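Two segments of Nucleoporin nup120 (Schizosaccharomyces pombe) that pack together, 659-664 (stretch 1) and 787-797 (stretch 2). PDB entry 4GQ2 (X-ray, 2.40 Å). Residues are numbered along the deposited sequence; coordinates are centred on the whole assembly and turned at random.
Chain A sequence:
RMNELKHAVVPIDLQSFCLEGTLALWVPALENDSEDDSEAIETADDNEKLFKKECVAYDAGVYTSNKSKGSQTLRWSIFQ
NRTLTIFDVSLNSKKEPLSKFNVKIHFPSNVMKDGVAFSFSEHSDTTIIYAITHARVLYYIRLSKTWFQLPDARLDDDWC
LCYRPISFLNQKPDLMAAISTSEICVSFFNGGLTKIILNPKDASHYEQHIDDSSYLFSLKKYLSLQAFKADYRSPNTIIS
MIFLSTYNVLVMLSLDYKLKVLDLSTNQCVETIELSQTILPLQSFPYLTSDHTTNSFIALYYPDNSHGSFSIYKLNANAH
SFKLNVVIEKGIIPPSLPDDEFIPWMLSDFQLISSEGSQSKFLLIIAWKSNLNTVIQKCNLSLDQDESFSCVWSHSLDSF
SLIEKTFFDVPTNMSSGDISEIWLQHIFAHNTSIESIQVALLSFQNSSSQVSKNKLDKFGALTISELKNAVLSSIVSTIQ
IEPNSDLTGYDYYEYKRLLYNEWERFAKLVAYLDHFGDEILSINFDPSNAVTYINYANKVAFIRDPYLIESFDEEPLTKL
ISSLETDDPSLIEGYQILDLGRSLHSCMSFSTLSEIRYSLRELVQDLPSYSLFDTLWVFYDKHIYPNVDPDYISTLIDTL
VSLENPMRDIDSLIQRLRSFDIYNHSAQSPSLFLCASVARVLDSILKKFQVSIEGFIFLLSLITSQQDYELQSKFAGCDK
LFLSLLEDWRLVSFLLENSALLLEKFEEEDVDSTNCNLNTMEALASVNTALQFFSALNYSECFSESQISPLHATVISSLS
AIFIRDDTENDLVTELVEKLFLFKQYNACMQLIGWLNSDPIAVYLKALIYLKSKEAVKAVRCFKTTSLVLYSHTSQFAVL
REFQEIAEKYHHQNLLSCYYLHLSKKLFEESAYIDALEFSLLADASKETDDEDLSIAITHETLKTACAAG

Stretch 1, residues 659-664: SFDIYN
Stretch 2 787-797: QISPLHATVIS

An extended segment can pack against a helix without any hydrogen bond between them, and the contact between residues 659-664 and 787-797 of Nucleoporin nup120 illustrates the principle. No hydrogen bond crosses between the two, although 394 Å² of surface is buried, both sides summed.

The helical partner begins at Pro790, with Ser789 (phi/psi -81/154) at the N-cap position, and continues beyond Ser797. Its first turn opens with a weak bond from Ala793 N to Ser789 O (3.3 Å); regular bonds follow, including Ile796 N to His792 O at 3.1 Å and Ser797 N to Ala793 O at 2.8 Å. Stretch 1 has largely extended backbone angles and runs opposite in register: Phe660 lies nearest Ile796 (CA to CA 6.4 Å), and Tyr663 nearest Ala793 (CA to CA 5.8 Å). Three residues forward on the extended segment thus correspond to three residues back on the helix, close to one turn.

Ser659 (chi1 m) stays out of reach. Phe660 (phi/psi -141/138, chi1 m, chi2 -77°) points toward the helix, and its CD1 meets CD1 of Ile796 at 3.6 Å, an apolar contact at an oblique angle to the ring. Ile796, with both chi angles m, also serves the next residue: Asp661 (-61/164) brings its backbone O to 3.0 Å from Ile796 CG2, a tight approach to a methyl group that can donate no conventional hydrogen bond. The Asp661 carboxylate, at chi1 -109°, leads away from the helix. Ile662 (-122/127, chi1 t, chi2 t) has its CA-to-CB bond sideways and makes no close contact.

Tyr663 (-94/171, chi1 m, chi2 -88°) is the most extensively covered residue, its side chain lying across the helix rather than along it. Near the ring base, CG sits 3.8 Å from Ala793 CB, and the ring comes close to the helix backbone, with CD2 of Tyr663 3.9 Å from CA of Ala793. Ile796 CG2 approaches the ring edge, 3.7 Å from Tyr663 CD2. At the far end, Tyr663 OH lies 3.8 Å from CD1 of Ile788 (chi1 m, chi2 t), in the segment before the helix, and 4.1 Å from CD2 of His792 (chi1 t, chi2 84°). Ser797 (chi1 m) adds a polar neighbour, its OG 3.7 Å from Tyr663 N; that hydroxyl instead donates to Ala793 O at 2.6 Å, within its own helix. Asn664 (-71/125, chi1 m) then turns its CA-to-CB bond away, and the contact ends.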

# COMPACT_ATOMS: atom_id res chain seq x y z
N SER A 659 -17.01 -16.55 9.56
CA SER A 659 -18.43 -16.51 9.20
C SER A 659 -18.90 -15.08 9.02
O SER A 659 -18.80 -14.27 9.94
CB SER A 659 -19.28 -17.18 10.27
OG SER A 659 -19.13 -18.59 10.22
N PHE A 660 -19.40 -14.77 7.82
CA PHE A 660 -19.93 -13.43 7.53
C PHE A 660 -21.18 -13.48 6.66
O PHE A 660 -21.26 -14.27 5.71
CB PHE A 660 -18.87 -12.57 6.84
CG PHE A 660 -17.66 -12.32 7.69
CD1 PHE A 660 -17.70 -11.39 8.72
CD2 PHE A 660 -16.49 -13.04 7.47
CE1 PHE A 660 -16.59 -11.17 9.52
CE2 PHE A 660 -15.37 -12.82 8.26
CZ PHE A 660 -15.42 -11.89 9.29
N ASP A 661 -22.15 -12.64 7.00
CA ASP A 661 -23.32 -12.40 6.15
C ASP A 661 -22.91 -11.84 4.79
O ASP A 661 -21.78 -11.37 4.60
CB ASP A 661 -24.30 -11.44 6.82
CG ASP A 661 -25.58 -12.13 7.27
OD1 ASP A 661 -25.78 -13.31 6.93
OD2 ASP A 661 -26.39 -11.47 7.95
N ILE A 662 -23.83 -11.92 3.83
CA ILE A 662 -23.60 -11.28 2.55
C ILE A 662 -24.72 -10.28 2.28
O ILE A 662 -25.90 -10.61 2.39
CB ILE A 662 -23.41 -12.30 1.40
CG1 ILE A 662 -22.79 -11.61 0.16
CG2 ILE A 662 -24.71 -13.03 1.06
CD1 ILE A 662 -22.20 -12.56 -0.86
N TYR A 663 -24.33 -9.05 1.98
CA TYR A 663 -25.29 -8.03 1.61
C TYR A 663 -25.42 -7.99 0.10
O TYR A 663 -24.66 -8.65 -0.62
CB TYR A 663 -24.90 -6.67 2.19
CG TYR A 663 -25.17 -6.60 3.67
CD1 TYR A 663 -26.41 -6.18 4.15
CD2 TYR A 663 -24.20 -6.98 4.59
CE1 TYR A 663 -26.66 -6.13 5.51
CE2 TYR A 663 -24.44 -6.92 5.96
CZ TYR A 663 -25.68 -6.50 6.41
OH TYR A 663 -25.92 -6.44 7.76
N ASN A 664 -26.39 -7.22 -0.38
CA ASN A 664 -26.65 -7.13 -1.80
C ASN A 664 -25.54 -6.35 -2.49
O ASN A 664 -25.21 -5.23 -2.09
CB ASN A 664 -28.01 -6.47 -2.03
CG ASN A 664 -29.11 -7.08 -1.18
OD1 ASN A 664 -29.49 -6.53 -0.15
ND2 ASN A 664 -29.63 -8.23 -1.60
N GLN A 787 -31.12 1.71 7.94
CA GLN A 787 -30.31 1.95 9.15
C GLN A 787 -28.93 1.26 9.14
O GLN A 787 -28.14 1.42 10.08
CB GLN A 787 -31.11 1.60 10.41
CG GLN A 787 -32.24 2.57 10.73
CD GLN A 787 -33.51 1.89 11.24
OE1 GLN A 787 -33.46 0.88 11.95
NE2 GLN A 787 -34.66 2.45 10.88
N ILE A 788 -28.64 0.51 8.07
CA ILE A 788 -27.29 -0.01 7.80
C ILE A 788 -26.69 0.75 6.62
O ILE A 788 -27.32 0.84 5.56
CB ILE A 788 -27.31 -1.53 7.51
CG1 ILE A 788 -27.77 -2.31 8.74
CG2 ILE A 788 -25.93 -2.03 7.05
CD1 ILE A 788 -28.37 -3.66 8.42
N SER A 789 -25.49 1.30 6.81
CA SER A 789 -24.78 2.08 5.78
C SER A 789 -24.06 1.17 4.78
O SER A 789 -23.68 0.05 5.13
CB SER A 789 -23.75 3.00 6.44
OG SER A 789 -22.67 2.25 6.97
N PRO A 790 -23.84 1.67 3.54
CA PRO A 790 -23.07 0.92 2.54
C PRO A 790 -21.64 0.64 2.98
O PRO A 790 -20.98 -0.24 2.42
CB PRO A 790 -23.07 1.84 1.32
CG PRO A 790 -23.33 3.20 1.86
CD PRO A 790 -24.27 2.98 3.02
N LEU A 791 -21.16 1.38 3.98
CA LEU A 791 -19.84 1.13 4.56
C LEU A 791 -19.77 -0.26 5.20
O LEU A 791 -18.95 -1.08 4.78
CB LEU A 791 -19.46 2.21 5.56
CG LEU A 791 -18.20 1.98 6.41
CD1 LEU A 791 -16.94 1.84 5.56
CD2 LEU A 791 -18.06 3.13 7.40
N HIS A 792 -20.62 -0.51 6.19
CA HIS A 792 -20.68 -1.82 6.85
C HIS A 792 -20.97 -2.95 5.89
O HIS A 792 -20.44 -4.06 6.04
CB HIS A 792 -21.71 -1.80 7.98
CG HIS A 792 -21.80 -3.11 8.73
ND1 HIS A 792 -20.96 -3.42 9.74
CD2 HIS A 792 -22.63 -4.21 8.56
CE1 HIS A 792 -21.25 -4.65 10.21
NE2 HIS A 792 -22.27 -5.13 9.48
N ALA A 793 -21.81 -2.70 4.88
CA ALA A 793 -22.18 -3.75 3.93
C ALA A 793 -21.01 -4.12 3.03
O ALA A 793 -20.81 -5.29 2.73
CB ALA A 793 -23.39 -3.34 3.10
N THR A 794 -20.24 -3.12 2.59
CA THR A 794 -19.09 -3.37 1.72
C THR A 794 -18.01 -4.16 2.45
O THR A 794 -17.51 -5.18 1.95
CB THR A 794 -18.57 -2.07 1.10
OG1 THR A 794 -19.65 -1.43 0.40
CG2 THR A 794 -17.43 -2.33 0.10
N VAL A 795 -17.68 -3.73 3.67
CA VAL A 795 -16.73 -4.46 4.50
C VAL A 795 -17.17 -5.92 4.60
O VAL A 795 -16.45 -6.83 4.15
CB VAL A 795 -16.60 -3.84 5.90
CG1 VAL A 795 -15.62 -4.64 6.75
CG2 VAL A 795 -16.15 -2.39 5.80
N ILE A 796 -18.37 -6.14 5.16
CA ILE A 796 -18.91 -7.48 5.37
C ILE A 796 -18.90 -8.31 4.09
O ILE A 796 -18.48 -9.47 4.10
CB ILE A 796 -20.31 -7.43 6.03
CG1 ILE A 796 -20.20 -7.19 7.54
CG2 ILE A 796 -21.11 -8.70 5.77
CD1 ILE A 796 -19.61 -8.34 8.32
N SER A 797 -19.34 -7.71 2.99
CA SER A 797 -19.33 -8.41 1.69
C SER A 797 -17.92 -8.80 1.27
O SER A 797 -17.70 -9.93 0.83
CB SER A 797 -19.99 -7.55 0.61
OG SER A 797 -21.29 -7.16 1.01